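Local coordinates for succinate dehydrogenase subunit A (Mycolicibacterium smegmatis, PDB 7D6V), which carries the FAD cofactor of succinate dehydrogenase and probably oxidises succinate to fumarate, passing the electrons on toward quinone, at residues W84-L89 with L433-R438; L580-V585 with V597-Q602; R6-V11 with P451-V456; T63-Q68 with Y126-H131. All coordinates share one frame; numbering follows the deposited sequence.

Interaction 1 (W84-L89 with L433-R438); sequences WRMAEL and LVFGRR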
# COMPACT_ATOMS: atom_id res chain seq x y z
N TRP A 84 7.65 9.84 -32.31
CA TRP A 84 7.14 8.63 -32.95
C TRP A 84 8.05 7.44 -32.71
O TRP A 84 7.57 6.31 -32.59
CB TRP A 84 6.97 8.88 -34.44
CG TRP A 84 8.21 9.34 -35.10
CD1 TRP A 84 8.63 10.63 -35.25
CD2 TRP A 84 9.21 8.52 -35.71
NE1 TRP A 84 9.83 10.66 -35.93
CE2 TRP A 84 10.21 9.38 -36.22
CE3 TRP A 84 9.37 7.14 -35.88
CZ2 TRP A 84 11.33 8.90 -36.88
CZ3 TRP A 84 10.48 6.67 -36.53
CH2 TRP A 84 11.45 7.55 -37.02
N ARG A 85 9.36 7.66 -32.64
CA ARG A 85 10.28 6.57 -32.34
C ARG A 85 10.03 6.00 -30.95
O ARG A 85 9.99 4.78 -30.76
CB ARG A 85 11.72 7.04 -32.49
CG ARG A 85 12.77 5.96 -32.33
CD ARG A 85 12.52 4.77 -33.24
NE ARG A 85 13.62 3.82 -33.16
CZ ARG A 85 13.52 2.53 -33.44
NH1 ARG A 85 14.59 1.75 -33.34
NH2 ARG A 85 12.36 2.01 -33.81
N MET A 86 9.84 6.88 -29.97
CA MET A 86 9.57 6.42 -28.61
C MET A 86 8.24 5.68 -28.53
O MET A 86 8.13 4.65 -27.86
CB MET A 86 9.59 7.60 -27.64
CG MET A 86 10.98 8.01 -27.20
SD MET A 86 10.98 9.50 -26.19
CE MET A 86 10.62 8.80 -24.58
N ALA A 87 7.21 6.19 -29.22
CA ALA A 87 5.91 5.54 -29.20
C ALA A 87 5.98 4.16 -29.85
O ALA A 87 5.45 3.19 -29.30
CB ALA A 87 4.88 6.42 -29.91
N GLU A 88 6.63 4.07 -31.00
CA GLU A 88 6.77 2.78 -31.67
C GLU A 88 7.55 1.79 -30.82
O GLU A 88 7.18 0.61 -30.71
CB GLU A 88 7.45 2.97 -33.03
CG GLU A 88 7.96 1.68 -33.64
CD GLU A 88 9.06 1.92 -34.65
OE1 GLU A 88 9.71 2.98 -34.58
OE2 GLU A 88 9.27 1.05 -35.52
N LEU A 89 8.63 2.26 -30.21
CA LEU A 89 9.49 1.38 -29.43
C LEU A 89 8.78 0.89 -28.18
O LEU A 89 8.87 -0.29 -27.83
CB LEU A 89 10.77 2.15 -29.11
CG LEU A 89 12.05 1.49 -28.63
CD1 LEU A 89 12.56 0.59 -29.72
CD2 LEU A 89 13.05 2.59 -28.36
N LEU A 433 8.83 0.71 -17.47
CA LEU A 433 9.65 -0.48 -17.69
C LEU A 433 10.46 -0.36 -18.97
O LEU A 433 11.68 -0.56 -18.96
CB LEU A 433 8.76 -1.72 -17.72
CG LEU A 433 7.77 -1.88 -16.58
CD1 LEU A 433 6.77 -2.97 -16.90
CD2 LEU A 433 8.49 -2.18 -15.28
N VAL A 434 9.80 -0.01 -20.08
CA VAL A 434 10.48 0.01 -21.37
C VAL A 434 11.67 0.95 -21.34
O VAL A 434 12.81 0.56 -21.64
CB VAL A 434 9.48 0.40 -22.48
CG1 VAL A 434 10.20 0.62 -23.80
CG2 VAL A 434 8.42 -0.67 -22.63
N PHE A 435 11.45 2.18 -20.90
CA PHE A 435 12.51 3.17 -21.00
C PHE A 435 13.42 3.20 -19.79
O PHE A 435 14.54 3.71 -19.91
CB PHE A 435 11.90 4.54 -21.28
CG PHE A 435 11.27 4.62 -22.64
CD1 PHE A 435 9.89 4.61 -22.79
CD2 PHE A 435 12.06 4.64 -23.78
CE1 PHE A 435 9.32 4.66 -24.04
CE2 PHE A 435 11.49 4.69 -25.03
CZ PHE A 435 10.12 4.70 -25.16
N GLY A 436 13.04 2.61 -18.65
CA GLY A 436 14.03 2.33 -17.63
C GLY A 436 15.04 1.31 -18.08
O GLY A 436 16.24 1.47 -17.87
N ARG A 437 14.57 0.24 -18.75
CA ARG A 437 15.52 -0.71 -19.32
C ARG A 437 16.39 -0.05 -20.38
O ARG A 437 17.62 -0.26 -20.40
CB ARG A 437 14.77 -1.90 -19.91
CG ARG A 437 15.69 -2.97 -20.44
CD ARG A 437 14.93 -4.10 -21.07
NE ARG A 437 15.78 -4.86 -21.98
CZ ARG A 437 16.05 -4.49 -23.23
NH1 ARG A 437 16.83 -5.25 -23.99
NH2 ARG A 437 15.54 -3.37 -23.72
N ARG A 438 15.79 0.76 -21.26
CA ARG A 438 16.60 1.45 -22.27
C ARG A 438 17.63 2.38 -21.63
O ARG A 438 18.77 2.45 -22.09
CB ARG A 438 15.71 2.24 -23.23
CG ARG A 438 14.65 1.42 -23.95
CD ARG A 438 15.25 0.42 -24.91
NE ARG A 438 15.78 1.04 -26.12
CZ ARG A 438 15.68 0.51 -27.33
NH1 ARG A 438 15.05 -0.64 -27.51
NH2 ARG A 438 16.19 1.14 -28.38
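Leu89 meets Arg438 beside a salt bridge of its own helix, in which Arg85 NH2 donates to Glu88 OE1 at 2.9 Å and comes from well above the carboxylate plane. The isobutyl group of Leu89 packs on both guanidinium groups. Its CD1 lies over the rim of one face of Arg85, 4.1 Å above that plane, while CD2 sits over the centre of the Arg438 guanidinium, 3.4 Å above it. The leucine and the arginine reach toward each other tip to tip, the arginine chain being bent twice, at chi2 and chi3. Like charges come near here, Arg85 NH1 and Arg438 NH2 being 5.2 Å apart, but Asp399 serves both arginines: its OD2 pairs with Arg85 NH1 and its backbone O accepts from Arg438 NE. Glu93 completes the balance through a salt bridge to Arg438 NH1.

Deeper in, Phe435 is layered between aliphatic groups. Met86 CE stands 4.2 Å from the ring centroid, 11° off the normal, a CH-pi contact within a wider Met-aromatic pair; a bend at chi3 (84°) puts this methyl over the face. Val434 CG1 covers the opposite face, and Met86 O lies at the ring edge, 3.4 Å from Phe435 CZ.

The two helical segments pass at 109° with their axes 11.2 Å apart, so the gap is bridged mainly by side chains. Helix 67-76 packs on the Ala87 side of helix 84-102, whereas further along that helix Arg97 and Leu101 receive Leu433 of helix 427-448, with the FAD about 9 Å from the Phe435 side chain.

Interaction 2 (L580-V585 with V597-Q602); sequences LLVCRV and VTPEQQ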
# COMPACT_ATOMS: atom_id res chain seq x y z
N LEU A 580 8.77 21.69 -30.96
CA LEU A 580 8.87 21.18 -29.60
C LEU A 580 9.04 22.25 -28.54
O LEU A 580 8.63 22.03 -27.40
CB LEU A 580 10.04 20.19 -29.47
CG LEU A 580 9.82 18.84 -30.16
CD1 LEU A 580 11.07 18.00 -30.07
CD2 LEU A 580 8.64 18.13 -29.53
N LEU A 581 9.61 23.40 -28.88
CA LEU A 581 9.67 24.55 -27.98
C LEU A 581 10.47 24.21 -26.71
O LEU A 581 9.94 24.06 -25.61
CB LEU A 581 8.23 25.02 -27.68
CG LEU A 581 7.91 26.24 -26.84
CD1 LEU A 581 8.48 27.43 -27.56
CD2 LEU A 581 6.42 26.38 -26.69
N VAL A 582 11.78 24.06 -26.93
CA VAL A 582 12.73 23.52 -25.96
C VAL A 582 13.21 24.60 -24.99
O VAL A 582 13.51 25.73 -25.39
CB VAL A 582 13.92 22.90 -26.70
CG1 VAL A 582 14.96 22.41 -25.74
CG2 VAL A 582 13.46 21.78 -27.60
N CYS A 583 13.32 24.25 -23.71
CA CYS A 583 13.75 25.17 -22.66
C CYS A 583 15.21 24.92 -22.28
O CYS A 583 15.66 23.77 -22.20
CB CYS A 583 12.88 25.02 -21.41
SG CYS A 583 11.11 25.16 -21.70
N ARG A 584 15.95 26.01 -22.01
CA ARG A 584 17.35 25.91 -21.62
C ARG A 584 17.69 27.01 -20.62
O ARG A 584 16.96 27.99 -20.48
CB ARG A 584 18.28 26.01 -22.83
CG ARG A 584 18.66 24.69 -23.46
CD ARG A 584 19.28 24.91 -24.82
NE ARG A 584 19.08 23.76 -25.70
CZ ARG A 584 18.57 23.84 -26.93
NH1 ARG A 584 18.20 25.01 -27.41
NH2 ARG A 584 18.43 22.75 -27.66
N VAL A 585 18.81 26.83 -19.92
CA VAL A 585 19.29 27.77 -18.91
C VAL A 585 20.21 28.79 -19.56
O VAL A 585 21.08 28.44 -20.37
CB VAL A 585 20.01 27.03 -17.77
CG1 VAL A 585 20.92 27.97 -17.01
CG2 VAL A 585 19.01 26.42 -16.83
N VAL A 597 13.10 28.07 -26.98
CA VAL A 597 13.35 28.18 -28.41
C VAL A 597 12.38 27.24 -29.12
O VAL A 597 11.68 26.45 -28.50
CB VAL A 597 14.82 27.85 -28.75
CG1 VAL A 597 15.19 28.29 -30.16
CG2 VAL A 597 15.76 28.48 -27.73
N THR A 598 12.34 27.34 -30.45
CA THR A 598 11.38 26.59 -31.28
C THR A 598 12.10 25.76 -32.33
O THR A 598 12.34 26.23 -33.45
CB THR A 598 10.40 27.56 -31.94
OG1 THR A 598 11.11 28.40 -32.85
CG2 THR A 598 9.73 28.43 -30.90
N PRO A 599 12.48 24.52 -32.02
CA PRO A 599 13.03 23.62 -33.04
C PRO A 599 11.96 22.76 -33.70
O PRO A 599 10.87 22.56 -33.17
CB PRO A 599 14.00 22.74 -32.24
CG PRO A 599 13.44 22.73 -30.89
CD PRO A 599 12.84 24.08 -30.66
N GLU A 600 12.32 22.22 -34.86
CA GLU A 600 11.44 21.34 -35.62
C GLU A 600 11.68 19.88 -35.26
O GLU A 600 12.80 19.48 -34.92
CB GLU A 600 11.64 21.54 -37.12
CG GLU A 600 11.55 22.98 -37.58
CD GLU A 600 10.22 23.62 -37.25
OE1 GLU A 600 9.20 23.20 -37.83
OE2 GLU A 600 10.19 24.53 -36.40
N GLN A 601 10.62 19.09 -35.34
CA GLN A 601 10.70 17.67 -35.08
C GLN A 601 11.23 16.92 -36.30
O GLN A 601 11.21 17.43 -37.43
CB GLN A 601 9.33 17.11 -34.69
CG GLN A 601 8.71 17.74 -33.47
CD GLN A 601 7.60 16.90 -32.89
OE1 GLN A 601 7.82 15.77 -32.45
NE2 GLN A 601 6.39 17.44 -32.87
N GLN A 602 11.69 15.70 -36.06
CA GLN A 602 12.18 14.85 -37.14
C GLN A 602 11.04 14.45 -38.07
O GLN A 602 9.89 14.31 -37.64
CB GLN A 602 12.87 13.61 -36.56
CG GLN A 602 13.49 12.69 -37.60
CD GLN A 602 14.59 13.37 -38.38
OE1 GLN A 602 14.41 13.74 -39.54
NE2 GLN A 602 15.75 13.54 -37.75
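Leu580 and Gln601 cross at about a right angle, the leucine branch lying against the aliphatic part of the glutamine. Leu580 CG rests 3.7 Å from Gln601 CG, and Leu580 CD2 reaches on to the amide carbon, Gln601 CD, at the same separation. The extended glutamine chain beyond CG lays the amide against Leu580 CD2; NE2 there makes a weak hydrogen bond to Arg577 O.

A second perpendicular crossing pairs Val582 with Pro599. The valine methyl CG2, anti to the carbonyl carbon, meets Pro599 CG, with CD next nearest. Leu581 and Thr598 are instead set obliquely, with Leu581 CD1 against the methyl Thr598 CG2 at 3.7 Å; both residues also touch Gln556 of helix 532-556.

These side chains are brought together at the open end of a two-stranded antiparallel hairpin, strand 582-585 with strand 594-597, in the region matching the fumarate reductase flavoprotein C-terminal family. Val597 N donates to Val582 O at 2.9 Å with an angle of 167°, nearly straight. Beyond the hairpin, Leu580 N bonds to Pro599 O at 3.2 Å, so the loop after Val597 keeps following the chain that leads into strand 582-585.

Farther along, Val582 CG1 lies 3.9 Å above one face of the Arg584 guanidinium, offset toward its rim, while Val597 CG2 approaches that group obliquely. Leu580 and Val582 both touch Glu395 of strand 383-395.

Interaction 3 (R6-V11 with P451-V456); sequences RHSYDV and PDRPKV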
# COMPACT_ATOMS: atom_id res chain seq x y z
N ARG A 6 32.23 10.06 0.62
CA ARG A 6 32.41 9.86 -0.81
C ARG A 6 32.25 8.39 -1.19
O ARG A 6 32.77 7.50 -0.52
CB ARG A 6 33.79 10.35 -1.26
CG ARG A 6 34.10 11.77 -0.87
CD ARG A 6 35.56 12.08 -1.08
NE ARG A 6 35.84 12.41 -2.47
CZ ARG A 6 36.09 13.64 -2.90
NH1 ARG A 6 36.35 13.86 -4.19
NH2 ARG A 6 36.09 14.66 -2.05
N HIS A 7 31.53 8.16 -2.28
CA HIS A 7 31.33 6.82 -2.83
C HIS A 7 31.68 6.83 -4.31
O HIS A 7 31.51 7.84 -5.00
CB HIS A 7 29.89 6.34 -2.63
CG HIS A 7 29.45 6.33 -1.20
ND1 HIS A 7 29.83 5.35 -0.32
CD2 HIS A 7 28.67 7.19 -0.51
CE1 HIS A 7 29.29 5.60 0.87
NE2 HIS A 7 28.59 6.71 0.78
N SER A 8 32.16 5.69 -4.80
CA SER A 8 32.58 5.54 -6.18
C SER A 8 31.77 4.42 -6.82
O SER A 8 31.76 3.29 -6.32
CB SER A 8 34.07 5.25 -6.28
OG SER A 8 34.52 5.28 -7.62
N TYR A 9 31.09 4.73 -7.93
CA TYR A 9 30.26 3.77 -8.63
C TYR A 9 30.39 4.00 -10.13
O TYR A 9 31.03 4.94 -10.58
CB TYR A 9 28.79 3.88 -8.19
CG TYR A 9 28.54 3.34 -6.81
CD1 TYR A 9 28.27 2.00 -6.61
CD2 TYR A 9 28.58 4.17 -5.70
CE1 TYR A 9 28.05 1.50 -5.35
CE2 TYR A 9 28.36 3.68 -4.44
CZ TYR A 9 28.09 2.35 -4.26
OH TYR A 9 27.87 1.85 -3.00
N ASP A 10 29.78 3.10 -10.90
CA ASP A 10 29.75 3.23 -12.35
C ASP A 10 28.57 4.07 -12.82
O ASP A 10 28.70 4.86 -13.75
CB ASP A 10 29.69 1.85 -13.01
CG ASP A 10 30.99 1.10 -12.91
OD1 ASP A 10 32.06 1.73 -13.06
OD2 ASP A 10 30.96 -0.13 -12.68
N VAL A 11 27.41 3.90 -12.19
CA VAL A 11 26.21 4.65 -12.54
C VAL A 11 25.43 4.92 -11.26
O VAL A 11 25.42 4.11 -10.34
CB VAL A 11 25.34 3.89 -13.58
CG1 VAL A 11 24.85 2.58 -13.02
CG2 VAL A 11 24.18 4.75 -14.06
N PRO A 451 36.90 6.25 -22.52
CA PRO A 451 38.36 6.11 -22.43
C PRO A 451 38.89 6.32 -21.01
O PRO A 451 39.65 5.50 -20.50
CB PRO A 451 38.88 7.19 -23.38
CG PRO A 451 37.78 8.19 -23.46
CD PRO A 451 36.50 7.43 -23.29
N ASP A 452 38.49 7.42 -20.38
CA ASP A 452 38.89 7.71 -19.01
C ASP A 452 37.70 8.28 -18.25
O ASP A 452 36.75 8.79 -18.84
CB ASP A 452 40.11 8.66 -18.97
CG ASP A 452 39.86 9.99 -19.66
OD1 ASP A 452 40.81 10.49 -20.30
OD2 ASP A 452 38.75 10.54 -19.58
N ARG A 453 37.77 8.19 -16.93
CA ARG A 453 36.63 8.59 -16.13
C ARG A 453 36.76 10.05 -15.71
O ARG A 453 37.83 10.47 -15.27
CB ARG A 453 36.49 7.71 -14.90
CG ARG A 453 35.92 6.34 -15.21
CD ARG A 453 36.22 5.36 -14.10
NE ARG A 453 35.36 5.56 -12.94
CZ ARG A 453 34.28 4.84 -12.69
NH1 ARG A 453 33.92 3.87 -13.51
NH2 ARG A 453 33.55 5.10 -11.61
N PRO A 454 35.69 10.84 -15.84
CA PRO A 454 35.75 12.24 -15.40
C PRO A 454 35.93 12.35 -13.89
O PRO A 454 35.48 11.50 -13.13
CB PRO A 454 34.40 12.81 -15.85
CG PRO A 454 33.53 11.61 -16.05
CD PRO A 454 34.42 10.52 -16.51
N LYS A 455 36.59 13.42 -13.48
CA LYS A 455 36.98 13.62 -12.09
C LYS A 455 36.21 14.78 -11.48
O LYS A 455 36.06 15.84 -12.09
CB LYS A 455 38.49 13.90 -12.00
CG LYS A 455 39.34 12.72 -12.40
CD LYS A 455 40.82 13.03 -12.28
CE LYS A 455 41.66 11.80 -12.61
NZ LYS A 455 41.53 11.41 -14.04
N VAL A 456 35.71 14.57 -10.26
CA VAL A 456 35.03 15.64 -9.53
C VAL A 456 36.06 16.64 -9.02
O VAL A 456 37.12 16.27 -8.51
CB VAL A 456 34.18 15.07 -8.38
CG1 VAL A 456 33.07 14.21 -8.92
CG2 VAL A 456 35.04 14.27 -7.42
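The backbones of Asp10 and Arg453 stand well apart, CA to CA 9.5 Å, and the touching parts of 6-11 and 451-456 run at 153° to each other, nearly antiparallel but with no backbone-to-backbone hydrogen bond between them. Arg453 does most of the bridging. Its chain bends at chi3 (76°), which sets NE; the guanidinium then offers its edge to two acceptors on consecutive residues. NH1 donates to Asp10 OD1 at 2.9 Å, in a salt bridge that meets the oxygen nearly along its C-O bond, with OD1 close to the guanidinium plane. The two side chains cross at about a right angle, with the carboxylate and guanidinium planes 65° apart. NH2 takes the backbone oxygen Tyr9 O at 2.7 Å, approaching from above the carbonyl plane. Ser8 OG stands obliquely to the same guanidinium, 4.1 Å from NH2.

At the other end Arg6 and Val456 meet tip to tip, Arg6 NH1 lying 3.5 Å from Val456 CG2. Val456 also rests on Leu199 and Ala185, on two strands of the mixed sheet that has 5-7 at one edge. The loop 451-456, between helices 427-448 and 458-469, thus lies beside the chain as it leaves that sheet for strand 11-14 of the parallel, Rossmann-type sheet.

Asp10 has a second task, OD2 accepting from Arg33 N. Its carboxylate is therefore shared between a backbone N-H and an arginine, which should help to keep it ionised and fix its rotation, although in a contact at the surface the salt bridge is probably partly screened by water.

Interaction 4 (T63-Q68 with Y126-H131); sequences TKDSWQ and YPRLAH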
# COMPACT_ATOMS: atom_id res chain seq x y z
N THR A 63 -7.04 -11.53 -29.86
CA THR A 63 -5.81 -11.68 -30.62
C THR A 63 -5.71 -10.73 -31.81
O THR A 63 -4.72 -10.79 -32.54
CB THR A 63 -5.69 -13.12 -31.12
OG1 THR A 63 -6.67 -13.37 -32.12
CG2 THR A 63 -5.89 -14.09 -29.97
N LYS A 64 -6.70 -9.86 -32.01
CA LYS A 64 -6.62 -8.88 -33.09
C LYS A 64 -5.72 -7.70 -32.75
O LYS A 64 -5.44 -6.88 -33.63
CB LYS A 64 -8.02 -8.36 -33.43
CG LYS A 64 -8.75 -9.19 -34.46
CD LYS A 64 -10.03 -8.50 -34.91
CE LYS A 64 -10.84 -8.02 -33.72
NZ LYS A 64 -11.91 -7.06 -34.12
N ASP A 65 -5.26 -7.61 -31.51
CA ASP A 65 -4.35 -6.54 -31.12
C ASP A 65 -2.97 -6.76 -31.72
O ASP A 65 -2.56 -7.88 -32.04
CB ASP A 65 -4.25 -6.46 -29.60
CG ASP A 65 -3.95 -5.07 -29.11
OD1 ASP A 65 -3.79 -4.16 -29.95
OD2 ASP A 65 -3.87 -4.87 -27.88
N SER A 66 -2.24 -5.66 -31.87
CA SER A 66 -0.87 -5.69 -32.37
C SER A 66 -0.17 -4.44 -31.87
O SER A 66 -0.80 -3.54 -31.31
CB SER A 66 -0.83 -5.79 -33.89
OG SER A 66 -1.61 -4.78 -34.50
N TRP A 67 1.14 -4.38 -32.08
CA TRP A 67 1.87 -3.18 -31.71
C TRP A 67 1.55 -2.02 -32.64
O TRP A 67 1.69 -0.86 -32.24
CB TRP A 67 3.39 -3.45 -31.68
CG TRP A 67 4.05 -3.60 -33.02
CD1 TRP A 67 4.36 -4.76 -33.65
CD2 TRP A 67 4.50 -2.54 -33.88
NE1 TRP A 67 4.96 -4.50 -34.86
CE2 TRP A 67 5.06 -3.14 -35.02
CE3 TRP A 67 4.47 -1.15 -33.80
CZ2 TRP A 67 5.59 -2.40 -36.07
CZ3 TRP A 67 5.00 -0.41 -34.84
CH2 TRP A 67 5.55 -1.04 -35.96
N GLN A 68 1.11 -2.30 -33.87
CA GLN A 68 0.67 -1.23 -34.76
C GLN A 68 -0.57 -0.53 -34.23
O GLN A 68 -0.68 0.70 -34.28
CB GLN A 68 0.40 -1.80 -36.16
CG GLN A 68 1.65 -2.16 -36.93
CD GLN A 68 2.02 -3.62 -36.81
OE1 GLN A 68 1.61 -4.31 -35.88
NE2 GLN A 68 2.79 -4.12 -37.77
N TYR A 126 -8.34 -1.97 -28.00
CA TYR A 126 -8.53 -3.33 -27.52
C TYR A 126 -8.14 -3.40 -26.05
O TYR A 126 -7.40 -2.54 -25.56
CB TYR A 126 -7.67 -4.31 -28.34
CG TYR A 126 -8.08 -4.40 -29.79
CD1 TYR A 126 -7.17 -4.12 -30.80
CD2 TYR A 126 -9.37 -4.75 -30.15
CE1 TYR A 126 -7.54 -4.20 -32.13
CE2 TYR A 126 -9.74 -4.82 -31.48
CZ TYR A 126 -8.82 -4.55 -32.46
OH TYR A 126 -9.19 -4.63 -33.78
N PRO A 127 -8.64 -4.40 -25.32
CA PRO A 127 -8.24 -4.55 -23.92
C PRO A 127 -6.75 -4.84 -23.81
O PRO A 127 -6.24 -5.81 -24.38
CB PRO A 127 -9.09 -5.74 -23.43
CG PRO A 127 -10.17 -5.88 -24.44
CD PRO A 127 -9.60 -5.43 -25.73
N ARG A 128 -6.05 -3.99 -23.06
CA ARG A 128 -4.60 -4.02 -23.01
C ARG A 128 -4.01 -3.95 -21.62
O ARG A 128 -2.84 -4.32 -21.45
CB ARG A 128 -4.01 -2.86 -23.82
CG ARG A 128 -3.84 -3.13 -25.28
CD ARG A 128 -2.82 -2.19 -25.88
NE ARG A 128 -3.44 -0.99 -26.44
CZ ARG A 128 -4.02 -0.93 -27.63
NH1 ARG A 128 -4.08 -2.00 -28.41
NH2 ARG A 128 -4.54 0.21 -28.04
N LEU A 129 -4.75 -3.49 -20.62
CA LEU A 129 -4.18 -3.09 -19.34
C LEU A 129 -4.07 -4.30 -18.42
O LEU A 129 -5.07 -4.76 -17.87
CB LEU A 129 -5.01 -1.98 -18.71
CG LEU A 129 -4.58 -0.55 -19.06
CD1 LEU A 129 -4.84 -0.24 -20.52
CD2 LEU A 129 -5.28 0.45 -18.17
N ALA A 130 -2.85 -4.81 -18.26
CA ALA A 130 -2.60 -5.84 -17.27
C ALA A 130 -2.76 -5.26 -15.87
O ALA A 130 -2.19 -4.22 -15.56
CB ALA A 130 -1.20 -6.42 -17.45
N HIS A 131 -3.53 -5.94 -15.03
CA HIS A 131 -3.95 -5.37 -13.76
C HIS A 131 -4.02 -6.45 -12.69
O HIS A 131 -4.06 -7.65 -12.99
CB HIS A 131 -5.32 -4.70 -13.89
CG HIS A 131 -6.43 -5.66 -14.19
ND1 HIS A 131 -7.30 -6.13 -13.23
CD2 HIS A 131 -6.78 -6.28 -15.34
CE1 HIS A 131 -8.15 -6.97 -13.77
NE2 HIS A 131 -7.86 -7.08 -15.06
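Asp65 and Arg128 form the charged centre of the contact, a single guanidinium nitrogen facing both carboxylate oxygens. Arg128 NH1 lies 2.7 Å from Asp65 OD1 in a salt bridge, and its weak hydrogen bond runs to Asp65 OD2 at 2.9 Å. The two side chains cross at about a right angle with their flat groups 35° apart, and the carboxylate comes in at the guanidinium edge. Tyr126 flanks the aspartate, its ring sliding past in the opposite sense: Asp65 OD1 lies near the ring plane, 3.5 Å from Tyr126 CD1. The Lys64 side chain crosses that of Tyr126 near its hydroxyl end, NZ lying 3.7 Å from Tyr126 OH.

The carboxylate is held from its own side as well, since Asp65 OD1 accepts from Ser66 N at 2.9 Å. Ser66 is the N-cap of helix 67-76, so the aspartate sits just ahead of the helix start, a place where the helix dipole would probably stabilise its negative charge. Arg128, for its part, opens a classic beta bulge: it and Leu129 both face Arg119 across the small antiparallel sheet of strands 54-55, 129-130 and 118-119.

Further out, Tyr126 O lies 4.2 Å above the centre of the Arg128 guanidinium. Asp73, on helix 67-76, binds Arg128 NH2 in a second salt bridge, and His124 ND1 receives a weak bond from NE. Arg59 holds the loop before the helix through Thr63 O.

Interactions 1, 3 and 4 lie around the FAD-binding part of the chain, and interaction 2 lies in the C-terminal family region. Interactions 1 and 4 are neighbours, with centres about 17 Å apart: helices 67-76 and 84-102 follow each other in sequence, and Glu88 CG packs on Trp67 CZ3 at 3.8 Å. Interaction 2 lies about 21 Å from interaction 1, centre to centre, and touches it at Trp84 and Gln602. Interaction 3 is about 43 Å from interaction 4. Along the chain, interaction 3 encloses both 1 and 4, whose segments alternate, while interaction 2 follows them all. Interactions 1 and 4 thus sit near the flavin, and interaction 3 joins the N-terminal strand to a distant loop.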